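Local atomic coordinates of multicopper oxidase (Pseudomonas thermotolerans, PDB entry 6VOW), a protein that probably oxidises phenolic, lignin-related compounds as laccases do, passing the electrons through its copper centres to reduce dioxygen to water. Residues A[36-41]-A[71-76]; A[81-86]-A[113-118]; A[174-179]-A[198-203]; A[240-245]-A[303-308]; A[365-370]-A[449-454]. All blocks are in the same frame, centred on the assembly; numbering follows the deposited sequence.

Contact 1: residues A[36-41]-A[71-76]; sequences VTHDYE and LRCRQG
His38 faces Cys73 and Tyr40 faces Leu71 where strands 37-41 and 71-74 run antiparallel, 168° between their directions, with axes 7.5 Å apart at closest approach. The His38 ring lies against Cys73. Cys73 CA sits over a face of the ring, 3.8 Å from its centroid, in a CH-pi contact. Cys73 SG lies over the same ring in a sulfur-aromatic contact, 3.6 Å from the His38 centroid. The NE2 end of His38 also passes Arg74 CB, and it is held by a hydrogen bond to Asp77. The Tyr40 ring takes Leu71 CG over its centre, 4.1 Å from the centroid. Tyr40 CG is anti to its own carbonyl carbon (chi1 -72°), which starts the ring toward Leu71. The hydroxyl reaches the other backbone, where Arg72 N donates to Tyr40 OH at 2.9 Å with an angle of 157°. Arg72 and Arg74 turn their ends away. Arg72 forms salt bridges with Glu70, Glu156 and Glu166, and Arg74 forms one with Glu156. Strands 37-49 and 71-74 belong to different sheets. Their facing side chains are typical of the beta sandwich of a cupredoxin-like domain, here the first in the chain.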
# COMPACT_ATOMS: atom_id res chain seq x y z
N VAL A 36 -12.30 -14.24 17.85
CA VAL A 36 -10.96 -13.86 18.20
C VAL A 36 -10.74 -12.42 17.74
O VAL A 36 -11.06 -12.08 16.60
CB VAL A 36 -9.94 -14.76 17.50
CG1 VAL A 36 -8.59 -14.56 18.15
CG2 VAL A 36 -10.41 -16.23 17.53
N THR A 37 -10.17 -11.65 18.64
CA THR A 37 -9.97 -10.21 18.60
C THR A 37 -8.50 -9.87 18.97
O THR A 37 -8.01 -10.27 19.99
CB THR A 37 -10.95 -9.51 19.55
OG1 THR A 37 -12.25 -9.83 19.15
CG2 THR A 37 -10.88 -8.04 19.46
N HIS A 38 -7.83 -9.15 18.08
CA HIS A 38 -6.48 -8.68 18.25
C HIS A 38 -6.62 -7.23 18.63
O HIS A 38 -7.04 -6.42 17.80
CB HIS A 38 -5.74 -8.81 16.92
CG HIS A 38 -5.79 -10.16 16.34
ND1 HIS A 38 -4.67 -10.93 16.25
CD2 HIS A 38 -6.80 -10.92 15.85
CE1 HIS A 38 -4.97 -12.09 15.72
NE2 HIS A 38 -6.26 -12.12 15.49
N ASP A 39 -6.45 -6.95 19.92
CA ASP A 39 -6.44 -5.58 20.48
C ASP A 39 -5.09 -4.86 20.44
O ASP A 39 -4.02 -5.39 20.84
CB ASP A 39 -6.99 -5.49 21.93
CG ASP A 39 -8.47 -5.55 21.95
OD1 ASP A 39 -9.06 -4.53 21.63
OD2 ASP A 39 -9.09 -6.59 22.18
N TYR A 40 -5.19 -3.63 19.93
CA TYR A 40 -4.10 -2.71 19.83
C TYR A 40 -4.60 -1.33 20.27
O TYR A 40 -5.77 -0.98 20.03
CB TYR A 40 -3.63 -2.63 18.38
CG TYR A 40 -2.88 -3.81 17.85
CD1 TYR A 40 -1.56 -3.98 18.13
CD2 TYR A 40 -3.50 -4.77 17.08
CE1 TYR A 40 -0.84 -5.03 17.63
CE2 TYR A 40 -2.80 -5.82 16.58
CZ TYR A 40 -1.48 -5.95 16.90
OH TYR A 40 -0.73 -6.95 16.42
N GLU A 41 -3.74 -0.63 21.01
CA GLU A 41 -3.84 0.81 21.28
C GLU A 41 -2.76 1.43 20.40
O GLU A 41 -1.55 1.15 20.63
CB GLU A 41 -3.52 1.12 22.74
CG GLU A 41 -3.72 2.59 23.06
CD GLU A 41 -3.28 3.04 24.43
OE1 GLU A 41 -2.12 2.89 24.84
OE2 GLU A 41 -4.11 3.63 25.10
N LEU A 71 1.16 -3.77 12.72
CA LEU A 71 -0.05 -4.39 13.25
C LEU A 71 -0.24 -5.82 12.70
O LEU A 71 -0.11 -6.06 11.44
CB LEU A 71 -1.27 -3.54 12.99
CG LEU A 71 -1.71 -2.53 14.04
CD1 LEU A 71 -0.68 -1.62 14.49
CD2 LEU A 71 -2.80 -1.67 13.47
N ARG A 72 -0.50 -6.78 13.58
CA ARG A 72 -0.82 -8.16 13.06
C ARG A 72 -2.20 -8.57 13.43
O ARG A 72 -2.64 -8.28 14.58
CB ARG A 72 0.02 -9.26 13.66
CG ARG A 72 1.47 -9.07 13.69
CD ARG A 72 2.07 -9.29 12.36
NE ARG A 72 2.21 -10.69 12.02
CZ ARG A 72 3.21 -11.18 11.28
NH1 ARG A 72 4.21 -10.44 10.76
NH2 ARG A 72 3.18 -12.44 11.04
N CYS A 73 -2.88 -9.22 12.47
CA CYS A 73 -4.11 -9.91 12.74
C CYS A 73 -4.04 -11.28 12.07
O CYS A 73 -2.99 -11.71 11.55
CB CYS A 73 -5.31 -9.12 12.22
SG CYS A 73 -6.98 -9.58 12.99
N ARG A 74 -5.13 -12.04 12.15
CA ARG A 74 -5.15 -13.41 11.62
C ARG A 74 -6.39 -13.40 10.88
O ARG A 74 -7.33 -12.72 11.32
CB ARG A 74 -5.18 -14.41 12.80
CG ARG A 74 -5.69 -15.83 12.54
CD ARG A 74 -4.54 -16.79 12.42
NE ARG A 74 -3.64 -16.65 13.56
CZ ARG A 74 -2.36 -17.04 13.56
NH1 ARG A 74 -1.80 -17.59 12.49
NH2 ARG A 74 -1.62 -16.86 14.65
N GLN A 75 -6.38 -14.06 9.72
CA GLN A 75 -7.52 -14.08 8.84
C GLN A 75 -8.71 -14.70 9.51
O GLN A 75 -8.58 -15.78 10.05
CB GLN A 75 -7.15 -14.90 7.61
CG GLN A 75 -8.21 -15.02 6.55
CD GLN A 75 -7.69 -15.81 5.40
OE1 GLN A 75 -6.80 -16.63 5.56
NE2 GLN A 75 -8.23 -15.56 4.22
N GLY A 76 -9.85 -14.03 9.44
CA GLY A 76 -11.10 -14.48 10.07
C GLY A 76 -11.29 -13.81 11.41
O GLY A 76 -12.37 -13.77 11.93

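Contact 2: residues A[81-86]-A[113-118]; sequences VRFINK and LPVQPG
Asn85, at the end of strand 81-85, reaches into the loop 113-118 and makes most of the contact. Its CB packs on Val115 CG1 at 3.6 Å and passes Gln116 O at 3.5 Å. Its CG is anti to the backbone N (chi1 -178°) and stands 3.7 Å from Val115 O. At the tip, ND2 donates to Val115 O at 2.7 Å, with an N-H...O angle of 134°. The donor meets that carbonyl from above its plane, 41° out of it. ND2 has a second acceptor in Glu89 O, and OD1 takes the backbone N of Leu87. Both ends of the buried amide are therefore bonded, which should fix its rotation. The backbone of Asn85 adds a further tie, as Gly118 N donates to Asn85 O at 2.6 Å. Gly118 has a positive phi, which suits glycine. Two residues back along the strand, Phe83 CE2 lies 4.1 Å from Val115 CB, and Val115 also touches Phe121. The loop leads directly into strand 120-126, the antiparallel neighbour of strand 78-85. An asparagine side chain here pins the entry to an outermost strand in a sheet of the first cupredoxin-like beta sandwich.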
# COMPACT_ATOMS: atom_id res chain seq x y z
N VAL A 81 -8.56 -1.63 17.10
CA VAL A 81 -7.49 -0.67 17.32
C VAL A 81 -8.11 0.57 17.89
O VAL A 81 -8.92 1.22 17.25
CB VAL A 81 -6.76 -0.28 16.04
CG1 VAL A 81 -5.67 0.74 16.44
CG2 VAL A 81 -6.18 -1.53 15.39
N ARG A 82 -7.71 0.84 19.12
CA ARG A 82 -8.01 2.08 19.83
C ARG A 82 -6.98 3.08 19.32
O ARG A 82 -5.83 3.08 19.74
CB ARG A 82 -7.92 1.80 21.34
CG ARG A 82 -7.86 2.99 22.27
CD ARG A 82 -9.12 3.75 22.23
NE ARG A 82 -10.28 3.07 22.86
CZ ARG A 82 -10.58 3.11 24.15
NH1 ARG A 82 -9.79 3.68 25.05
NH2 ARG A 82 -11.68 2.51 24.53
N PHE A 83 -7.43 3.88 18.31
CA PHE A 83 -6.60 4.87 17.79
C PHE A 83 -6.73 6.22 18.54
O PHE A 83 -7.77 6.77 18.71
CB PHE A 83 -6.80 5.09 16.31
CG PHE A 83 -6.10 6.31 15.85
CD1 PHE A 83 -4.70 6.41 15.96
CD2 PHE A 83 -6.79 7.35 15.33
CE1 PHE A 83 -4.03 7.56 15.49
CE2 PHE A 83 -6.13 8.52 14.87
CZ PHE A 83 -4.77 8.60 14.96
N ILE A 84 -5.60 6.70 19.00
CA ILE A 84 -5.56 7.90 19.80
C ILE A 84 -4.71 8.91 19.09
O ILE A 84 -3.53 8.65 18.85
CB ILE A 84 -4.93 7.65 21.17
CG1 ILE A 84 -5.71 6.53 21.91
CG2 ILE A 84 -5.02 8.91 22.01
CD1 ILE A 84 -5.06 6.06 23.22
N ASN A 85 -5.29 10.07 18.81
CA ASN A 85 -4.59 11.14 18.08
C ASN A 85 -3.82 12.05 19.06
O ASN A 85 -4.42 12.86 19.77
CB ASN A 85 -5.60 11.93 17.29
CG ASN A 85 -4.97 13.01 16.45
OD1 ASN A 85 -3.78 13.07 16.31
ND2 ASN A 85 -5.76 13.81 15.87
N LYS A 86 -2.50 11.90 19.15
CA LYS A 86 -1.67 12.87 19.91
C LYS A 86 -0.81 13.80 19.03
O LYS A 86 0.31 14.24 19.39
CB LYS A 86 -0.83 12.14 20.90
CG LYS A 86 -1.62 11.39 21.97
CD LYS A 86 -0.66 11.00 23.10
CE LYS A 86 -1.32 10.62 24.42
NZ LYS A 86 -0.40 9.79 25.25
N LEU A 113 -15.85 11.35 11.32
CA LEU A 113 -15.29 12.64 11.57
C LEU A 113 -13.84 12.47 11.83
O LEU A 113 -13.47 11.48 12.50
CB LEU A 113 -15.97 13.25 12.81
CG LEU A 113 -17.44 13.46 12.50
CD1 LEU A 113 -18.17 13.69 13.81
CD2 LEU A 113 -17.62 14.62 11.53
N PRO A 114 -12.98 13.41 11.34
CA PRO A 114 -11.57 13.38 11.71
C PRO A 114 -11.42 13.18 13.19
O PRO A 114 -12.23 13.66 13.96
CB PRO A 114 -11.09 14.79 11.39
CG PRO A 114 -11.98 15.23 10.25
CD PRO A 114 -13.29 14.53 10.42
N VAL A 115 -10.40 12.49 13.61
CA VAL A 115 -10.17 12.31 14.98
C VAL A 115 -9.36 13.51 15.36
O VAL A 115 -8.28 13.70 14.84
CB VAL A 115 -9.33 11.05 15.22
CG1 VAL A 115 -9.00 10.96 16.73
CG2 VAL A 115 -10.07 9.81 14.66
N GLN A 116 -9.87 14.30 16.32
CA GLN A 116 -9.27 15.49 16.79
C GLN A 116 -8.13 15.20 17.68
O GLN A 116 -8.08 14.14 18.28
CB GLN A 116 -10.31 16.33 17.56
CG GLN A 116 -11.51 16.78 16.72
CD GLN A 116 -11.06 17.67 15.57
OE1 GLN A 116 -10.27 18.58 15.80
NE2 GLN A 116 -11.53 17.40 14.32
N PRO A 117 -7.20 16.15 17.82
CA PRO A 117 -6.13 16.03 18.76
C PRO A 117 -6.62 15.67 20.13
O PRO A 117 -7.59 16.19 20.55
CB PRO A 117 -5.54 17.44 18.76
CG PRO A 117 -5.73 17.90 17.36
CD PRO A 117 -7.11 17.45 17.10
N GLY A 118 -5.97 14.71 20.78
CA GLY A 118 -6.33 14.26 22.14
C GLY A 118 -7.50 13.32 22.28
O GLY A 118 -7.74 12.84 23.41

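Contact 3: residues A[174-179]-A[198-203]; sequences WHVDEQ and GRLTTV
Trp174 pairs with Leu200 in an antiparallel hydrogen-bonded pair, and a classic beta bulge forms because Arg199 also faces Trp174. Arg199 N and Leu200 N both donate to Trp174 O, each at 3.0 Å, from the same face of its plane. Trp174 N returns a bond to Leu200 O. The indole crosses Thr202 obliquely and presents its edge. Trp174 NE1 gives only a weak bond to Thr202 OG1 at 3.1 Å, and that hydroxyl is bonded more firmly to Lys172 O. The His175 ring lies flat over Gly198, whose CA is 3.8 Å from the ring centroid. His175 NE2 is hydrogen-bonded to Thr196 O, and Phe185 meets the ring edge-to-face. An alanine in place of His175 would probably leave Thr196 O without this partner and open a gap beside Gly198. The guanidinium of Arg199 lies between Glu178 CG over one face and Leu200 CB over the other. The Glu178 carboxylate is stacked on it, the planes 5° apart. Glu178 OE1 remains 4.2 Å from Arg199 NE, so the two charges probably attract without a direct bond. The Arg199 chain bends at chi3 (74°), which turns NE toward Val176 O. At the guanidinium edge Arg199 NH2 donates to Asp177 O at 2.7 Å. Arg199 NE gives its hydrogen to Val176 O, also at 2.7 Å, on a lone pair in the carbonyl plane.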
# COMPACT_ATOMS: atom_id res chain seq x y z
N TRP A 174 12.02 9.50 2.03
CA TRP A 174 11.72 10.63 2.85
C TRP A 174 12.14 11.90 2.20
O TRP A 174 13.31 12.05 1.81
CB TRP A 174 12.51 10.52 4.13
CG TRP A 174 12.05 9.46 5.06
CD1 TRP A 174 12.51 8.16 5.14
CD2 TRP A 174 11.11 9.62 6.10
NE1 TRP A 174 11.88 7.52 6.15
CE2 TRP A 174 11.01 8.39 6.76
CE3 TRP A 174 10.30 10.68 6.53
CZ2 TRP A 174 10.18 8.20 7.85
CZ3 TRP A 174 9.45 10.47 7.60
CH2 TRP A 174 9.39 9.23 8.25
N HIS A 175 11.22 12.86 2.21
CA HIS A 175 11.46 14.21 1.76
C HIS A 175 12.17 14.95 2.86
O HIS A 175 11.61 15.78 3.50
CB HIS A 175 10.14 14.94 1.56
CG HIS A 175 9.20 14.29 0.62
ND1 HIS A 175 8.56 13.10 0.89
CD2 HIS A 175 8.73 14.70 -0.57
CE1 HIS A 175 7.80 12.77 -0.14
NE2 HIS A 175 7.89 13.71 -1.04
N VAL A 176 13.44 14.66 3.07
CA VAL A 176 14.25 15.44 3.97
C VAL A 176 15.50 15.83 3.20
O VAL A 176 15.95 15.07 2.34
CB VAL A 176 14.55 14.66 5.27
CG1 VAL A 176 13.27 14.19 5.89
CG2 VAL A 176 15.48 13.50 5.07
N ASP A 177 16.03 17.03 3.46
CA ASP A 177 17.25 17.47 2.77
C ASP A 177 18.45 16.80 3.40
O ASP A 177 18.31 15.89 4.17
CB ASP A 177 17.37 19.02 2.73
CG ASP A 177 17.51 19.66 4.13
OD1 ASP A 177 17.61 18.92 5.12
OD2 ASP A 177 17.55 20.91 4.26
N GLU A 178 19.65 17.25 3.08
CA GLU A 178 20.85 16.78 3.70
C GLU A 178 21.06 17.10 5.21
O GLU A 178 22.01 16.54 5.79
CB GLU A 178 22.09 17.23 2.86
CG GLU A 178 22.40 16.33 1.65
CD GLU A 178 21.90 16.84 0.31
OE1 GLU A 178 20.89 17.61 0.27
OE2 GLU A 178 22.52 16.44 -0.71
N GLN A 179 20.23 17.94 5.84
CA GLN A 179 20.37 18.29 7.30
C GLN A 179 19.14 17.84 8.16
O GLN A 179 18.84 18.33 9.30
CB GLN A 179 20.69 19.78 7.44
CG GLN A 179 22.13 20.10 6.98
CD GLN A 179 22.25 20.36 5.47
OE1 GLN A 179 21.57 21.21 4.90
NE2 GLN A 179 23.15 19.65 4.83
N GLY A 198 10.73 12.44 -2.55
CA GLY A 198 11.71 12.61 -1.53
C GLY A 198 13.07 12.22 -2.06
O GLY A 198 13.27 11.84 -3.25
N ARG A 199 14.00 12.32 -1.13
CA ARG A 199 15.37 12.17 -1.35
C ARG A 199 15.96 10.90 -0.67
O ARG A 199 16.80 10.24 -1.24
CB ARG A 199 16.03 13.42 -0.83
CG ARG A 199 17.55 13.45 -1.10
CD ARG A 199 18.16 14.65 -0.39
NE ARG A 199 18.25 14.47 1.07
CZ ARG A 199 19.13 13.67 1.69
NH1 ARG A 199 19.98 12.91 0.99
NH2 ARG A 199 19.13 13.58 3.03
N LEU A 200 15.52 10.55 0.53
CA LEU A 200 16.24 9.55 1.35
C LEU A 200 15.44 8.24 1.52
O LEU A 200 14.38 8.17 2.25
CB LEU A 200 16.67 10.14 2.69
CG LEU A 200 17.50 9.16 3.53
CD1 LEU A 200 18.72 8.63 2.78
CD2 LEU A 200 17.92 9.80 4.86
N THR A 201 15.93 7.21 0.85
CA THR A 201 15.22 5.93 0.83
C THR A 201 15.66 5.18 2.05
O THR A 201 16.79 5.29 2.49
CB THR A 201 15.50 5.18 -0.46
OG1 THR A 201 14.90 5.91 -1.54
CG2 THR A 201 14.88 3.86 -0.44
N THR A 202 14.70 4.52 2.65
CA THR A 202 14.91 3.77 3.86
C THR A 202 14.06 2.49 3.71
O THR A 202 13.06 2.43 3.00
CB THR A 202 14.40 4.50 5.10
OG1 THR A 202 13.06 4.90 4.88
CG2 THR A 202 15.27 5.74 5.53
N VAL A 203 14.54 1.48 4.39
CA VAL A 203 13.84 0.24 4.60
C VAL A 203 13.75 0.15 6.07
O VAL A 203 14.80 0.11 6.74
CB VAL A 203 14.64 -0.94 4.06
CG1 VAL A 203 14.21 -2.24 4.71
CG2 VAL A 203 14.42 -1.05 2.57

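Contact 4: residues A[240-245]-A[303-308]; sequences EARLYA and GDWPAP
Trp305 lies against Arg242, with Arg242 CD over one face of the indole, 3.5 Å from the centroid of the six-membered ring. This is a CH-pi contact made by the aliphatic part of the arginine. Trp305 CG is anti to its own carbonyl carbon (chi1 -70°), which starts the indole toward strand 240-245. The two side chains cross at about a right angle. The guanidinium is farther off: Arg242 CZ is 5.1 Å from the centroid of the five-membered ring, so its cation-pi attraction is weak at most. At the indole edge, Glu240 O lies in the ring plane, 3.7 Å from Trp305 CH2. The Glu240 carboxylate stands nearly upright to the ring, its plane turned 86°, with OE1 3.8 Å from Trp305 CZ2. Tyr244 closes the other end of the contact. Its OH donates to Pro306 O at 2.7 Å and touches Trp305 CB. Ala307 O lies at the edge of the same ring, 3.5 Å from Tyr244 CE2.

Second-shell residues flank these groups. Arg273 makes a cation-pi contact with the indole. Phe163 meets the Tyr244 ring edge-to-face and also touches Pro306. An alanine in place of Trp305 would probably leave Arg242 CD without its aromatic surface and Arg273 without its cation-pi partner.

The contact lies at the surface. It joins the loop between strands 288-296 and 323-329 to strand 240-246, which is flanked in its sheet by strands 249-255 and 267-273, while Trp305 and Pro306 also rest on Val218 of strand 218-225.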
# COMPACT_ATOMS: atom_id res chain seq x y z
N GLU A 240 17.35 -16.61 -5.99
CA GLU A 240 16.10 -17.18 -6.56
C GLU A 240 15.00 -16.56 -5.80
O GLU A 240 14.92 -16.79 -4.60
CB GLU A 240 15.93 -18.66 -6.24
CG GLU A 240 16.54 -19.64 -7.19
CD GLU A 240 16.03 -20.99 -6.81
OE1 GLU A 240 16.47 -21.46 -5.73
OE2 GLU A 240 15.15 -21.51 -7.56
N ALA A 241 14.14 -15.82 -6.46
CA ALA A 241 13.07 -15.11 -5.77
C ALA A 241 11.77 -15.32 -6.52
O ALA A 241 11.74 -15.32 -7.75
CB ALA A 241 13.42 -13.63 -5.59
N ARG A 242 10.72 -15.62 -5.78
CA ARG A 242 9.42 -15.91 -6.37
C ARG A 242 8.35 -15.05 -5.76
O ARG A 242 8.29 -14.88 -4.59
CB ARG A 242 9.06 -17.37 -6.14
CG ARG A 242 9.91 -18.26 -7.00
CD ARG A 242 9.73 -19.70 -6.64
NE ARG A 242 10.03 -20.52 -7.80
CZ ARG A 242 9.14 -21.23 -8.52
NH1 ARG A 242 7.82 -21.24 -8.23
NH2 ARG A 242 9.56 -21.93 -9.58
N LEU A 243 7.51 -14.49 -6.58
CA LEU A 243 6.41 -13.76 -6.14
C LEU A 243 5.33 -14.75 -5.71
O LEU A 243 5.06 -15.68 -6.42
CB LEU A 243 5.96 -12.87 -7.27
CG LEU A 243 6.99 -11.78 -7.61
CD1 LEU A 243 6.54 -11.05 -8.87
CD2 LEU A 243 7.12 -10.80 -6.47
N TYR A 244 4.78 -14.54 -4.53
CA TYR A 244 3.66 -15.37 -4.04
C TYR A 244 2.37 -14.63 -3.85
O TYR A 244 1.28 -15.27 -3.76
CB TYR A 244 4.01 -15.98 -2.73
CG TYR A 244 4.71 -17.32 -2.83
CD1 TYR A 244 5.92 -17.42 -3.48
CD2 TYR A 244 4.12 -18.45 -2.37
CE1 TYR A 244 6.57 -18.65 -3.60
CE2 TYR A 244 4.73 -19.68 -2.46
CZ TYR A 244 5.95 -19.77 -3.05
OH TYR A 244 6.50 -20.97 -3.11
N ALA A 245 2.48 -13.32 -3.70
CA ALA A 245 1.30 -12.49 -3.59
C ALA A 245 1.58 -11.05 -3.90
O ALA A 245 2.66 -10.54 -3.59
CB ALA A 245 0.76 -12.53 -2.18
N GLY A 303 14.31 -25.90 3.38
CA GLY A 303 12.94 -26.34 3.25
C GLY A 303 12.54 -26.10 1.84
O GLY A 303 13.22 -25.33 1.12
N ASP A 304 11.42 -26.68 1.42
CA ASP A 304 11.03 -26.55 0.01
C ASP A 304 10.25 -25.24 -0.13
O ASP A 304 9.82 -24.60 0.86
CB ASP A 304 10.21 -27.77 -0.49
CG ASP A 304 10.77 -28.40 -1.82
OD1 ASP A 304 11.09 -27.68 -2.83
OD2 ASP A 304 10.87 -29.64 -1.86
N TRP A 305 10.10 -24.84 -1.38
CA TRP A 305 9.20 -23.75 -1.77
C TRP A 305 7.84 -24.05 -1.17
O TRP A 305 7.42 -25.18 -1.27
CB TRP A 305 9.11 -23.65 -3.32
CG TRP A 305 10.39 -23.16 -3.89
CD1 TRP A 305 11.32 -23.90 -4.46
CD2 TRP A 305 10.89 -21.81 -3.82
NE1 TRP A 305 12.38 -23.13 -4.78
CE2 TRP A 305 12.14 -21.83 -4.40
CE3 TRP A 305 10.38 -20.60 -3.31
CZ2 TRP A 305 12.94 -20.66 -4.52
CZ3 TRP A 305 11.17 -19.42 -3.41
CH2 TRP A 305 12.44 -19.46 -4.03
N PRO A 306 7.20 -23.08 -0.48
CA PRO A 306 5.79 -23.31 -0.10
C PRO A 306 4.80 -23.56 -1.24
O PRO A 306 4.97 -23.12 -2.34
CB PRO A 306 5.44 -22.04 0.68
CG PRO A 306 6.72 -21.73 1.40
CD PRO A 306 7.81 -21.99 0.35
N ALA A 307 3.75 -24.28 -0.99
CA ALA A 307 2.63 -24.30 -1.94
C ALA A 307 2.07 -22.85 -2.14
O ALA A 307 2.36 -21.96 -1.33
CB ALA A 307 1.53 -25.16 -1.38
N PRO A 308 1.28 -22.63 -3.24
CA PRO A 308 0.57 -21.37 -3.45
C PRO A 308 -0.20 -21.00 -2.22
O PRO A 308 -0.85 -21.85 -1.65
CB PRO A 308 -0.38 -21.67 -4.61
CG PRO A 308 0.30 -22.79 -5.39
CD PRO A 308 1.34 -23.44 -4.48

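Contact 5: residues A[365-370]-A[449-454]; sequences RPIATL and LMAAIE
Pro366 and Glu454 lie side by side and point the same way, and the Glu454 carboxylate is the flat side-chain group of this contact. Its OE1 comes 3.9 Å from Pro366 CG, while Glu454 CB packs on Pro366 CB. No aromatic ring takes part, so the other flat groups are the peptides. Glu454 N donates to Ala368 O at 2.7 Å. Leu370 N donates to Glu454 O at 2.6 Å. Just ahead of strand 368-370, Ile367 N makes a weak bond to Ala452 O, with an angle of 118°. Two CA-H...O contacts run beside the bonds, from Ile453 CA to Ala368 O and from Thr369 CA to Glu454 O.

This is parallel beta pairing. The short strand 368-370 forms the margin of a sheet in the last cupredoxin-like domain. Strand 450-455 lies next to it, then strand 433-439, which carries the copper ligand Cys439.

Ala368 and Ile453 share one face of the sheet, and Thr369 and Glu454 share the other. Leu370 CD1 packs on Ile453 CG2 at 3.6 Å, and both residues also rest on Phe378 of the opposing strand 375-382. Ile367 CG2 stands between its own backbone N and carbonyl carbon, the crowded position. From there it touches Ala451 CB at 3.7 Å and Ile453 CG1 at 4.2 Å.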
# COMPACT_ATOMS: atom_id res chain seq x y z
N ARG A 365 -21.05 13.99 -4.53
CA ARG A 365 -21.39 13.99 -5.96
C ARG A 365 -20.56 12.93 -6.64
O ARG A 365 -19.59 13.24 -7.28
CB ARG A 365 -21.12 15.35 -6.55
CG ARG A 365 -22.05 16.38 -5.91
CD ARG A 365 -21.69 17.83 -6.19
NE ARG A 365 -20.27 18.14 -5.96
CZ ARG A 365 -19.30 18.05 -6.88
NH1 ARG A 365 -19.57 17.61 -8.12
NH2 ARG A 365 -18.04 18.37 -6.56
N PRO A 366 -20.96 11.66 -6.51
CA PRO A 366 -20.06 10.54 -6.80
C PRO A 366 -19.91 10.26 -8.31
O PRO A 366 -20.94 10.15 -9.02
CB PRO A 366 -20.80 9.37 -6.14
CG PRO A 366 -22.26 9.71 -6.35
CD PRO A 366 -22.37 11.21 -6.52
N ILE A 367 -18.66 10.15 -8.78
CA ILE A 367 -18.35 9.95 -10.25
C ILE A 367 -19.13 8.76 -10.82
O ILE A 367 -19.56 8.81 -11.98
CB ILE A 367 -16.83 9.85 -10.55
CG1 ILE A 367 -16.49 10.25 -12.01
CG2 ILE A 367 -16.27 8.44 -10.28
CD1 ILE A 367 -16.41 11.77 -12.29
N ALA A 368 -19.33 7.71 -10.01
CA ALA A 368 -20.26 6.62 -10.36
C ALA A 368 -20.95 5.99 -9.16
O ALA A 368 -20.48 6.07 -7.99
CB ALA A 368 -19.53 5.53 -11.15
N THR A 369 -22.06 5.32 -9.50
CA THR A 369 -22.99 4.73 -8.55
C THR A 369 -23.25 3.27 -8.98
O THR A 369 -23.95 3.02 -9.97
CB THR A 369 -24.27 5.60 -8.50
OG1 THR A 369 -23.88 6.92 -8.15
CG2 THR A 369 -25.25 5.12 -7.44
N LEU A 370 -22.63 2.33 -8.25
CA LEU A 370 -22.71 0.90 -8.53
C LEU A 370 -23.81 0.27 -7.71
O LEU A 370 -24.06 0.66 -6.57
CB LEU A 370 -21.39 0.20 -8.19
CG LEU A 370 -20.13 0.76 -8.82
CD1 LEU A 370 -18.95 -0.03 -8.36
CD2 LEU A 370 -20.17 0.80 -10.36
N LEU A 449 -6.60 14.01 -8.46
CA LEU A 449 -6.77 12.68 -9.05
C LEU A 449 -7.45 11.73 -8.06
O LEU A 449 -6.86 10.78 -7.53
CB LEU A 449 -5.42 12.15 -9.51
CG LEU A 449 -5.37 11.05 -10.56
CD1 LEU A 449 -6.30 11.40 -11.72
CD2 LEU A 449 -3.92 10.86 -11.03
N MET A 450 -8.72 12.03 -7.80
CA MET A 450 -9.50 11.27 -6.88
C MET A 450 -10.95 11.43 -7.24
O MET A 450 -11.40 12.49 -7.73
CB MET A 450 -9.24 11.67 -5.45
CG MET A 450 -10.17 11.09 -4.42
SD MET A 450 -9.37 10.95 -2.81
CE MET A 450 -9.36 12.59 -2.09
N ALA A 451 -11.68 10.36 -7.03
CA ALA A 451 -13.09 10.41 -7.17
C ALA A 451 -13.69 9.49 -6.14
O ALA A 451 -13.00 8.83 -5.37
CB ALA A 451 -13.45 10.00 -8.56
N ALA A 452 -15.00 9.50 -6.10
CA ALA A 452 -15.74 8.68 -5.19
C ALA A 452 -16.72 7.83 -6.02
O ALA A 452 -17.36 8.32 -6.97
CB ALA A 452 -16.45 9.56 -4.18
N ILE A 453 -16.78 6.54 -5.68
CA ILE A 453 -17.68 5.58 -6.32
C ILE A 453 -18.63 5.12 -5.24
O ILE A 453 -18.19 4.50 -4.25
CB ILE A 453 -16.93 4.38 -6.88
CG1 ILE A 453 -16.07 4.84 -8.08
CG2 ILE A 453 -17.91 3.27 -7.25
CD1 ILE A 453 -14.97 3.91 -8.39
N GLU A 454 -19.92 5.42 -5.42
CA GLU A 454 -20.96 5.01 -4.47
C GLU A 454 -21.41 3.57 -4.82
O GLU A 454 -21.75 3.30 -6.00
CB GLU A 454 -22.16 5.98 -4.51
CG GLU A 454 -23.21 5.65 -3.45
CD GLU A 454 -24.36 6.61 -3.36
OE1 GLU A 454 -24.15 7.82 -3.57
OE2 GLU A 454 -25.47 6.15 -3.04

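In the fold
Contacts 1, 2, 3 and 5 are partly buried, while contact 4 lies at the surface. Contacts 1 and 2 touch and share a sheet: strands 37-49 and 78-85 are neighbours in it, and Tyr40 O probably accepts from Arg82 N. Contacts 3 and 4 reach one six-stranded sheet of the middle part of the chain, with centres about 32 Å apart. Contact 5 stands alone in the last domain. The chemistry follows place. Contacts 3 and 5 pair backbones within a sheet. Contact 1 packs side chains between two sheets. Contacts 2 and 4 tie loops to strands, one through a buried amide, the other through an indole.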